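PDB 3IH6: putative zinc protease from Bordetella pertussis, which probably acts as a zinc-dependent endopeptidase of the M16 family, represented here by one piece that matches the family's inactive-type domain. Local coordinates for residues Ala29-Pro34 with Thr107-Ser112; Ala48-Leu51 with Ser57-Tyr60; Pro39-Leu44 with Thr76-Asp81. One frame throughout, in Å; residues are numbered along the deposited sequence.

Contact 1. Residues Ala29-Pro34 with Thr107-Ser112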
ATOM      1  N   ALA E  29      19.944 -18.285  14.890  1.00 23.08           N
ATOM      2  CA  ALA E  29      21.303 -17.833  15.145  1.00 22.89           C
ATOM      3  C   ALA E  29      21.496 -16.322  14.840  1.00 22.59           C
ATOM      4  O   ALA E  29      21.236 -15.854  13.723  1.00 22.41           O
ATOM      5  CB  ALA E  29      22.312 -18.676  14.377  1.00 22.57           C
HETATM    6  N   MSE E  30      21.974 -15.588  15.843  1.00 21.17           N
HETATM    7  CA  MSE E  30      22.236 -14.151  15.713  1.00 21.19           C
HETATM    8  C   MSE E  30      23.714 -13.818  15.488  1.00 19.57           C
HETATM    9  O   MSE E  30      24.601 -14.371  16.148  1.00 19.45           O
HETATM   10  CB  MSE E  30      21.781 -13.422  16.983  1.00 21.89           C
HETATM   11  CG  MSE E  30      21.504 -11.942  16.776  1.00 24.41           C
HETATM   12 SE   MSE E  30      19.709 -11.811  16.044  0.50 30.30          SE
HETATM   13  CE  MSE E  30      18.825 -13.037  17.337  1.00 27.71           C
ATOM     14  N   TYR E  31      23.953 -12.863  14.587  1.00 18.45           N
ATOM     15  CA  TYR E  31      25.277 -12.379  14.266  1.00 17.36           C
ATOM     16  C   TYR E  31      25.239 -10.838  14.232  1.00 18.12           C
ATOM     17  O   TYR E  31      24.151 -10.229  14.134  1.00 19.17           O
ATOM     18  CB  TYR E  31      25.696 -12.908  12.901  1.00 16.82           C
ATOM     19  CG  TYR E  31      25.802 -14.407  12.781  1.00 15.88           C
ATOM     20  CD1 TYR E  31      27.044 -15.069  12.936  1.00 15.16           C
ATOM     21  CD2 TYR E  31      24.681 -15.176  12.512  1.00 15.30           C
ATOM     22  CE1 TYR E  31      27.155 -16.483  12.817  1.00 13.14           C
ATOM     23  CE2 TYR E  31      24.772 -16.587  12.406  1.00 16.51           C
ATOM     24  CZ  TYR E  31      26.017 -17.230  12.561  1.00 16.21           C
ATOM     25  OH  TYR E  31      26.076 -18.609  12.423  1.00 15.18           O
ATOM     26  N   HIS E  32      26.391 -10.186  14.314  1.00 17.48           N
ATOM     27  CA  HIS E  32      26.403  -8.716  14.167  1.00 19.83           C
ATOM     28  C   HIS E  32      26.739  -8.167  12.778  1.00 19.52           C
ATOM     29  O   HIS E  32      27.451  -8.804  12.021  1.00 19.73           O
ATOM     30  CB  HIS E  32      27.189  -7.992  15.276  1.00 19.51           C
ATOM     31  CG  HIS E  32      28.680  -8.094  15.165  1.00 20.98           C
ATOM     32  ND1 HIS E  32      29.419  -8.979  15.927  1.00 23.92           N
ATOM     33  CD2 HIS E  32      29.581  -7.365  14.458  1.00 21.38           C
ATOM     34  CE1 HIS E  32      30.711  -8.800  15.681  1.00 23.33           C
ATOM     35  NE2 HIS E  32      30.837  -7.826  14.796  1.00 20.80           N
ATOM     36  N   LEU E  33      26.213  -6.984  12.456  1.00 20.24           N
ATOM     37  CA  LEU E  33      26.481  -6.335  11.160  1.00 20.48           C
ATOM     38  C   LEU E  33      27.781  -5.549  11.206  1.00 20.44           C
ATOM     39  O   LEU E  33      28.140  -5.069  12.265  1.00 21.87           O
ATOM     40  CB  LEU E  33      25.338  -5.361  10.789  1.00 20.78           C
ATOM     41  CG  LEU E  33      23.918  -5.952  10.658  1.00 19.94           C
ATOM     42  CD1 LEU E  33      22.850  -4.880  10.524  1.00 16.94           C
ATOM     43  CD2 LEU E  33      23.829  -6.966   9.541  1.00 18.33           C
ATOM     44  N   PRO E  34      28.470  -5.394  10.051  1.00 19.74           N
ATOM     45  CA  PRO E  34      29.464  -4.328   9.874  1.00 19.62           C
ATOM     46  C   PRO E  34      28.791  -2.963  10.034  1.00 18.95           C
ATOM     47  O   PRO E  34      27.566  -2.857   9.911  1.00 18.83           O
ATOM     48  CB  PRO E  34      29.869  -4.443   8.389  1.00 19.26           C
ATOM     49  CG  PRO E  34      29.467  -5.817   7.970  1.00 20.49           C
ATOM     50  CD  PRO E  34      28.327  -6.236   8.845  1.00 20.37           C
ATOM     51  N   THR E 107      25.889 -24.262   7.923  1.00 17.48           N
ATOM     52  CA  THR E 107      25.749 -23.768   6.534  1.00 16.19           C
ATOM     53  C   THR E 107      26.257 -22.348   6.481  1.00 16.64           C
ATOM     54  O   THR E 107      26.972 -21.947   5.547  1.00 16.96           O
ATOM     55  CB  THR E 107      24.248 -23.746   6.093  1.00 16.43           C
ATOM     56  OG1 THR E 107      23.672 -25.035   6.277  1.00 12.49           O
ATOM     57  CG2 THR E 107      24.075 -23.259   4.652  1.00 13.71           C
ATOM     58  N   LEU E 108      25.877 -21.587   7.498  1.00 16.55           N
ATOM     59  CA  LEU E 108      26.208 -20.166   7.566  1.00 17.80           C
ATOM     60  C   LEU E 108      27.704 -19.943   7.704  1.00 18.18           C
ATOM     61  O   LEU E 108      28.264 -19.093   7.035  1.00 19.63           O
ATOM     62  CB  LEU E 108      25.472 -19.488   8.728  1.00 17.75           C
ATOM     63  CG  LEU E 108      23.961 -19.329   8.597  1.00 16.48           C
ATOM     64  CD1 LEU E 108      23.322 -18.807   9.913  1.00 14.00           C
ATOM     65  CD2 LEU E 108      23.548 -18.489   7.397  1.00 21.34           C
ATOM     66  N   GLU E 109      28.342 -20.739   8.554  1.00 18.38           N
ATOM     67  CA  GLU E 109      29.743 -20.579   8.896  1.00 17.64           C
ATOM     68  C   GLU E 109      30.717 -21.416   8.063  1.00 17.84           C
ATOM     69  O   GLU E 109      31.949 -21.379   8.282  1.00 17.44           O
ATOM     70  CB  GLU E 109      29.900 -20.856  10.382  1.00 17.76           C
ATOM     71  CG  GLU E 109      28.914 -20.003  11.182  1.00 17.29           C
ATOM     72  CD  GLU E 109      28.872 -20.348  12.640  1.00 15.88           C
ATOM     73  OE1 GLU E 109      29.675 -21.198  13.122  1.00 14.44           O
ATOM     74  OE2 GLU E 109      28.041 -19.739  13.322  1.00 17.13           O
ATOM     75  N   SER E 110      30.208 -22.120   7.057  1.00 17.98           N
ATOM     76  CA  SER E 110      31.131 -22.854   6.185  1.00 18.77           C
ATOM     77  C   SER E 110      31.094 -22.471   4.695  1.00 19.06           C
ATOM     78  O   SER E 110      31.484 -23.247   3.826  1.00 18.24           O
ATOM     79  CB  SER E 110      30.944 -24.359   6.382  1.00 19.00           C
ATOM     80  OG  SER E 110      29.727 -24.765   5.781  1.00 19.62           O
ATOM     81  N   LEU E 111      30.646 -21.256   4.410  1.00 19.93           N
ATOM     82  CA  LEU E 111      30.553 -20.751   3.046  1.00 19.68           C
ATOM     83  C   LEU E 111      31.939 -20.698   2.409  1.00 20.44           C
ATOM     84  O   LEU E 111      32.083 -20.670   1.172  1.00 19.04           O
ATOM     85  CB  LEU E 111      29.935 -19.339   3.058  1.00 20.07           C
ATOM     86  CG  LEU E 111      28.479 -19.292   3.506  1.00 19.70           C
ATOM     87  CD1 LEU E 111      28.087 -17.831   3.858  1.00 23.76           C
ATOM     88  CD2 LEU E 111      27.544 -19.885   2.449  1.00 20.82           C
ATOM     89  N   SER E 112      32.955 -20.700   3.267  1.00 19.44           N
ATOM     90  CA  SER E 112      34.339 -20.653   2.816  1.00 20.51           C
ATOM     91  C   SER E 112      34.678 -21.831   1.866  1.00 19.51           C
ATOM     92  O   SER E 112      35.445 -21.698   0.888  1.00 20.59           O
ATOM     93  CB  SER E 112      35.240 -20.681   4.044  1.00 20.45           C
ATOM     94  OG  SER E 112      36.553 -20.291   3.688  1.00 24.77           O
TER
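Tyr31 of strand 26-32 reaches across to Leu108 and Glu109 on helix 97-109 and carries nearly all of the strand's share of this buried contact. Before it, Ala29 turns its CB to the helix but stops short of touching, while its backbone pairs with Phe87. Selenomethionine Met30 lies on the other face of the sheet, against Leu84 and Met86 of strand 84-90 and Trp155 of the second subunit. At Tyr31 the first torsion sets CG beside the backbone N (chi1 -62°), and the ring extends from the sheet with its hydroxyl leading. Tyr31 CE2 rests on Leu108 CD1 at 3.6 Å, and Leu108 CB also lies near the phenol oxygen. From the neighbouring position, Glu109 sends an extended side chain to the hydroxyl edge of the ring. There OE2 sits near the ring plane, but the carboxylate plane stands at 90° to the ring. Tyr31 OH donates a hydrogen bond to Glu109 OE2; the modelled 2.4 Å is very short and the place of OE2 uncertain, so that length is doubtful. Beyond the strand, Leu33 packs on Ala85 and Asp78. Glu109 OE1 forms a salt bridge with Arg186, which also touches Tyr31. The carboxylate thus joins helix 97-109, strand 26-32 and the approach to strand 187-191, and the arginine would probably favour its ionised form.

Contact 2. Residues Ala48-Leu51 with Ser57-Tyr60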
ATOM      1  N   ALA E  48      22.632 -12.423   2.980  1.00 14.92           N
ATOM      2  CA  ALA E  48      21.485 -12.950   3.709  1.00 15.78           C
ATOM      3  C   ALA E  48      20.356 -13.346   2.754  1.00 15.40           C
ATOM      4  O   ALA E  48      19.635 -14.299   3.006  1.00 17.22           O
ATOM      5  CB  ALA E  48      21.016 -11.966   4.776  1.00 16.06           C
ATOM      6  N   THR E  49      20.233 -12.649   1.639  1.00 15.06           N
ATOM      7  CA  THR E  49      19.237 -13.009   0.618  1.00 15.80           C
ATOM      8  C   THR E  49      19.636 -14.300  -0.085  1.00 16.56           C
ATOM      9  O   THR E  49      18.777 -15.119  -0.398  1.00 17.76           O
ATOM     10  CB  THR E  49      19.147 -11.926  -0.482  1.00 15.37           C
ATOM     11  OG1 THR E  49      18.660 -10.715   0.055  1.00 10.30           O
ATOM     12  CG2 THR E  49      18.233 -12.341  -1.619  1.00 15.96           C
ATOM     13  N   ILE E  50      20.936 -14.477  -0.347  1.00 16.30           N
ATOM     14  CA  ILE E  50      21.386 -15.714  -0.957  1.00 16.38           C
ATOM     15  C   ILE E  50      21.140 -16.879  -0.003  1.00 16.61           C
ATOM     16  O   ILE E  50      20.767 -17.942  -0.440  1.00 17.29           O
ATOM     17  CB  ILE E  50      22.875 -15.681  -1.328  1.00 17.10           C
ATOM     18  CG1 ILE E  50      23.130 -14.681  -2.476  1.00 16.29           C
ATOM     19  CG2 ILE E  50      23.394 -17.130  -1.626  1.00 16.41           C
ATOM     20  CD1 ILE E  50      24.606 -14.285  -2.622  1.00 12.79           C
ATOM     21  N   LEU E  51      21.362 -16.668   1.286  1.00 16.23           N
ATOM     22  CA  LEU E  51      21.214 -17.713   2.301  1.00 16.97           C
ATOM     23  C   LEU E  51      19.798 -18.078   2.641  1.00 17.90           C
ATOM     24  O   LEU E  51      19.508 -19.238   3.007  1.00 19.74           O
ATOM     25  CB  LEU E  51      21.939 -17.310   3.622  1.00 16.29           C
ATOM     26  CG  LEU E  51      23.447 -17.142   3.369  1.00 15.24           C
ATOM     27  CD1 LEU E  51      24.074 -16.208   4.375  1.00 12.75           C
ATOM     28  CD2 LEU E  51      24.166 -18.498   3.300  1.00 14.49           C
ATOM     29  N   SER E  57      17.763 -20.980  -1.862  1.00 14.60           N
ATOM     30  CA  SER E  57      18.659 -20.372  -0.879  1.00 14.92           C
ATOM     31  C   SER E  57      19.456 -21.475  -0.129  1.00 14.58           C
ATOM     32  O   SER E  57      18.995 -22.594  -0.054  1.00 14.98           O
ATOM     33  CB  SER E  57      17.849 -19.574   0.120  1.00 14.86           C
ATOM     34  OG  SER E  57      17.115 -20.468   0.950  1.00 17.59           O
ATOM     35  N   ARG E  58      20.601 -21.140   0.455  1.00 13.94           N
ATOM     36  CA  ARG E  58      21.479 -22.144   1.064  1.00 15.12           C
ATOM     37  C   ARG E  58      20.765 -22.793   2.254  1.00 16.18           C
ATOM     38  O   ARG E  58      20.700 -24.028   2.358  1.00 16.76           O
ATOM     39  CB  ARG E  58      22.839 -21.543   1.482  1.00 15.38           C
ATOM     40  CG  ARG E  58      23.726 -20.961   0.344  1.00 17.07           C
ATOM     41  CD  ARG E  58      24.101 -22.059  -0.716  1.00 19.77           C
ATOM     42  NE  ARG E  58      25.076 -21.640  -1.739  1.00 18.53           N
ATOM     43  CZ  ARG E  58      26.400 -21.688  -1.578  1.00 18.16           C
ATOM     44  NH1 ARG E  58      26.933 -22.102  -0.430  1.00 18.64           N
ATOM     45  NH2 ARG E  58      27.205 -21.280  -2.542  1.00 16.47           N
ATOM     46  N   LEU E  59      20.208 -21.967   3.140  1.00 16.06           N
ATOM     47  CA  LEU E  59      19.433 -22.472   4.264  1.00 16.20           C
ATOM     48  C   LEU E  59      18.268 -23.387   3.838  1.00 16.22           C
ATOM     49  O   LEU E  59      18.102 -24.494   4.384  1.00 15.88           O
ATOM     50  CB  LEU E  59      18.958 -21.338   5.184  1.00 15.59           C
ATOM     51  CG  LEU E  59      20.085 -20.587   5.921  1.00 17.28           C
ATOM     52  CD1 LEU E  59      19.566 -19.300   6.657  1.00 19.37           C
ATOM     53  CD2 LEU E  59      20.756 -21.498   6.898  1.00 18.77           C
ATOM     54  N   TYR E  60      17.455 -22.916   2.905  1.00 15.14           N
ATOM     55  CA  TYR E  60      16.297 -23.684   2.526  1.00 16.02           C
ATOM     56  C   TYR E  60      16.735 -25.062   2.073  1.00 16.35           C
ATOM     57  O   TYR E  60      16.216 -26.059   2.559  1.00 16.34           O
ATOM     58  CB  TYR E  60      15.458 -22.973   1.459  1.00 15.86           C
ATOM     59  CG  TYR E  60      14.114 -23.651   1.151  1.00 16.54           C
ATOM     60  CD1 TYR E  60      12.930 -23.153   1.709  1.00 17.61           C
ATOM     61  CD2 TYR E  60      14.024 -24.762   0.269  1.00 12.78           C
ATOM     62  CE1 TYR E  60      11.678 -23.743   1.452  1.00 14.52           C
ATOM     63  CE2 TYR E  60      12.748 -25.369  -0.017  1.00 16.20           C
ATOM     64  CZ  TYR E  60      11.593 -24.816   0.578  1.00 14.83           C
ATOM     65  OH  TYR E  60      10.365 -25.347   0.328  1.00 22.02           O
TER
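The flat peptide carbonyl of Leu51 is met by the N-H of Leu59: the donor lies in the carbonyl plane, 2.8 Å from Leu59 N to Leu51 O, with a C=O...N angle of 149°. The other flat groups, the Arg58 guanidinium and the Tyr60 ring, take no part across the contact, and the guanidinium is led off to Lys114 O and to a salt bridge with Glu120. One residue earlier, Ile50 O receives a weak bond from Arg58 N at 3.3 Å and a CA-H...O contact from Ser57 CA at 3.2 Å. Two successive N-H groups of the opening turn of helix 58-63 are thereby paired with two carbonyls near the close of helix 39-52. Ser57 is the N-cap: with chi1 at 71°, its OG is brought round to accept from Tyr60 N, 3.2 Å away, and the same hydroxyl bonds to Thr54 O in the connecting turn. Leu51 CD2 runs against the aliphatic start of Arg58, 3.8 Å from Arg58 CB, and the Arg58 chain bends at chi2 (-60°) before its charged end departs. The result is a tight turn between two consecutive helices of the M16 domain, capped by Ser57. Leu51 and Leu59 sit over Phe87 of strand 84-90 and against Leu108 of helix 97-109, while Ile50 faces Glu120 and Ala124 of helix 118-136.

Contact 3. Residues Pro39-Leu44 with Thr76-Asp81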
ATOM      1  N   PRO E  39      32.162  -1.049   3.130  1.00 19.58           N
ATOM      2  CA  PRO E  39      31.955  -1.931   1.951  1.00 19.83           C
ATOM      3  C   PRO E  39      31.233  -3.253   2.298  1.00 20.06           C
ATOM      4  O   PRO E  39      30.221  -3.628   1.663  1.00 21.01           O
ATOM      5  CB  PRO E  39      33.402  -2.233   1.486  1.00 20.10           C
ATOM      6  CG  PRO E  39      34.292  -1.316   2.285  1.00 20.62           C
ATOM      7  CD  PRO E  39      33.443  -0.335   3.023  1.00 18.38           C
ATOM      8  N   ASP E  40      31.708  -3.915   3.346  1.00 19.57           N
ATOM      9  CA  ASP E  40      31.111  -5.170   3.846  1.00 18.66           C
ATOM     10  C   ASP E  40      29.624  -5.143   4.154  1.00 17.68           C
ATOM     11  O   ASP E  40      28.932  -6.174   4.098  1.00 18.04           O
ATOM     12  CB  ASP E  40      31.904  -5.650   5.065  1.00 18.79           C
ATOM     13  CG  ASP E  40      33.332  -5.979   4.690  1.00 18.91           C
ATOM     14  OD1 ASP E  40      33.510  -6.300   3.499  1.00 17.01           O
ATOM     15  OD2 ASP E  40      34.257  -5.867   5.536  1.00 21.19           O
ATOM     16  N   PHE E  41      29.106  -3.979   4.479  1.00 16.21           N
ATOM     17  CA  PHE E  41      27.718  -3.948   4.928  1.00 15.34           C
ATOM     18  C   PHE E  41      26.814  -4.486   3.834  1.00 15.46           C
ATOM     19  O   PHE E  41      25.997  -5.378   4.093  1.00 15.52           O
ATOM     20  CB  PHE E  41      27.301  -2.548   5.399  1.00 14.25           C
ATOM     21  CG  PHE E  41      25.879  -2.465   5.896  1.00 15.83           C
ATOM     22  CD1 PHE E  41      25.612  -2.502   7.263  1.00 15.68           C
ATOM     23  CD2 PHE E  41      24.816  -2.323   5.002  1.00 15.01           C
ATOM     24  CE1 PHE E  41      24.330  -2.415   7.743  1.00 16.02           C
ATOM     25  CE2 PHE E  41      23.515  -2.211   5.470  1.00 19.54           C
ATOM     26  CZ  PHE E  41      23.270  -2.239   6.854  1.00 19.46           C
ATOM     27  N   VAL E  42      26.921  -3.959   2.621  1.00 15.02           N
ATOM     28  CA  VAL E  42      26.048  -4.485   1.579  1.00 16.71           C
ATOM     29  C   VAL E  42      26.348  -5.918   1.226  1.00 17.08           C
ATOM     30  O   VAL E  42      25.413  -6.661   0.840  1.00 17.84           O
ATOM     31  CB  VAL E  42      25.914  -3.621   0.313  1.00 16.54           C
ATOM     32  CG1 VAL E  42      25.427  -2.261   0.682  1.00 18.80           C
ATOM     33  CG2 VAL E  42      27.183  -3.552  -0.441  1.00 14.79           C
ATOM     34  N   GLY E  43      27.612  -6.328   1.395  1.00 17.00           N
ATOM     35  CA  GLY E  43      28.006  -7.707   1.169  1.00 17.55           C
ATOM     36  C   GLY E  43      27.110  -8.618   2.004  1.00 18.93           C
ATOM     37  O   GLY E  43      26.509  -9.571   1.514  1.00 18.97           O
ATOM     38  N   LEU E  44      26.998  -8.295   3.274  1.00 19.03           N
ATOM     39  CA  LEU E  44      26.240  -9.119   4.184  1.00 20.24           C
ATOM     40  C   LEU E  44      24.746  -8.992   3.902  1.00 19.96           C
ATOM     41  O   LEU E  44      23.975  -9.937   4.123  1.00 19.78           O
ATOM     42  CB  LEU E  44      26.558  -8.735   5.628  1.00 20.00           C
ATOM     43  CG  LEU E  44      26.208  -9.759   6.716  1.00 23.34           C
ATOM     44  CD1 LEU E  44      26.731 -11.131   6.419  1.00 25.65           C
ATOM     45  CD2 LEU E  44      26.655  -9.288   8.084  1.00 24.94           C
ATOM     46  N   THR E  76      18.532  -8.666   7.941  1.00 20.55           N
ATOM     47  CA  THR E  76      19.528  -7.750   8.463  1.00 20.99           C
ATOM     48  C   THR E  76      18.749  -6.575   9.107  1.00 20.07           C
ATOM     49  O   THR E  76      17.799  -6.071   8.542  1.00 18.96           O
ATOM     50  CB  THR E  76      20.597  -7.338   7.418  1.00 21.30           C
ATOM     51  OG1 THR E  76      19.965  -6.784   6.278  1.00 25.18           O
ATOM     52  CG2 THR E  76      21.424  -8.553   6.945  1.00 21.83           C
HETATM   53  N   MSE E  77      19.118  -6.232  10.337  1.00 19.23           N
HETATM   54  CA  MSE E  77      18.362  -5.283  11.136  1.00 19.96           C
HETATM   55  C   MSE E  77      19.324  -4.223  11.649  1.00 19.75           C
HETATM   56  O   MSE E  77      19.882  -4.364  12.747  1.00 19.72           O
HETATM   57  CB  MSE E  77      17.642  -5.992  12.302  1.00 18.83           C
HETATM   58  CG  MSE E  77      16.566  -7.006  11.845  1.00 22.69           C
HETATM   59 SE   MSE E  77      15.913  -8.239  13.246  0.75 29.37          SE
HETATM   60  CE  MSE E  77      17.619  -8.988  13.676  1.00 28.50           C
ATOM     61  N   ASP E  78      19.538  -3.179  10.855  1.00 19.65           N
ATOM     62  CA  ASP E  78      20.459  -2.098  11.262  1.00 20.38           C
ATOM     63  C   ASP E  78      19.823  -0.917  12.011  1.00 20.46           C
ATOM     64  O   ASP E  78      20.542   0.015  12.382  1.00 21.15           O
ATOM     65  CB  ASP E  78      21.303  -1.587  10.087  1.00 20.32           C
ATOM     66  CG  ASP E  78      22.560  -0.841  10.539  1.00 24.06           C
ATOM     67  OD1 ASP E  78      23.156  -1.254  11.571  1.00 26.12           O
ATOM     68  OD2 ASP E  78      22.961   0.156   9.864  1.00 25.32           O
ATOM     69  N   GLN E  79      18.509  -0.953  12.238  1.00 20.01           N
ATOM     70  CA  GLN E  79      17.835   0.025  13.114  1.00 20.93           C
ATOM     71  C   GLN E  79      18.158  -0.254  14.596  1.00 20.67           C
ATOM     72  O   GLN E  79      17.936   0.598  15.454  1.00 21.56           O
ATOM     73  CB  GLN E  79      16.299   0.058  12.869  1.00 20.87           C
ATOM     74  N   LEU E  80      18.682  -1.443  14.879  1.00 19.59           N
ATOM     75  CA  LEU E  80      19.230  -1.773  16.194  1.00 19.09           C
ATOM     76  C   LEU E  80      20.681  -1.303  16.317  1.00 19.27           C
ATOM     77  O   LEU E  80      21.400  -1.193  15.335  1.00 18.70           O
ATOM     78  CB  LEU E  80      19.199  -3.297  16.403  1.00 19.79           C
ATOM     79  CG  LEU E  80      17.874  -3.991  16.105  1.00 18.15           C
ATOM     80  CD1 LEU E  80      18.050  -5.517  16.176  1.00 18.32           C
ATOM     81  CD2 LEU E  80      16.900  -3.494  17.146  1.00 13.50           C
ATOM     82  N   ASP E  81      21.095  -1.028  17.535  1.00 19.03           N
ATOM     83  CA  ASP E  81      22.474  -0.799  17.841  1.00 19.12           C
ATOM     84  C   ASP E  81      22.768  -1.642  19.079  1.00 19.18           C
ATOM     85  O   ASP E  81      22.306  -1.311  20.176  1.00 19.10           O
ATOM     86  CB  ASP E  81      22.749   0.682  18.109  1.00 19.50           C
TER
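Phe41 and Asp78 form the closely packed part of this contact, and Leu44 with Thr76 the looser part. The Phe41 side chain swings out to the strand end with CG trans to the backbone N (chi1 -179°), which brings its far rim to the aspartate. Asp78 CB lies in the ring plane at that rim, 3.8 Å from Phe41 CZ. The carboxylate is set obliquely, its plane 55° from the ring, with Asp78 OD2 3.6 Å from Phe41 CE1. This is van der Waals contact with an acid group. Deeper in, Leu44 CB points toward the strand, but the nearest approach is backbone to methyl, Leu44 O to Thr76 CG2 at 4.0 Å. Thr76 OG1 bonds instead to Ser1 N. Beyond Asp78, Gln79 and Asp81 are exposed, neither side chain modelled past CB, whereas Leu80 packs on Ser147 of the second subunit. Here the beginning of helix 39-52 meets the end of strand 71-77 and the turn leading to strand 84-90. Leu33 packs on Asp78, Gln161 of helix 157-167 touches Phe41, Tyr180 of helix 170-180 meets Leu44, and on the other sheet face Met77 packs on Ile150 of the second subunit.

How the contacts relate
Contacts 1 and 2 are buried, whereas contact 3 lies partly at the surface. Contacts 2 and 3 share helix 39-52, one near its close and the other at its beginning, and both are enclosed by the chain loop that contact 1 completes. Contacts 1 and 3 each join a helix to the antiparallel sheet; contact 2 joins helix to helix in the helical layer on the sheet. Their chemistry differs accordingly: a phenol-carboxylate bond in contact 1, backbone bonds and a cap in contact 2, van der Waals contact without hydrogen bonds, including a carboxylate against a ring, in contact 3. Leu51 packing on Leu108 and Leu111 connects the first two, and Pro34 lying on Leu44 ties contact 1 to contact 3.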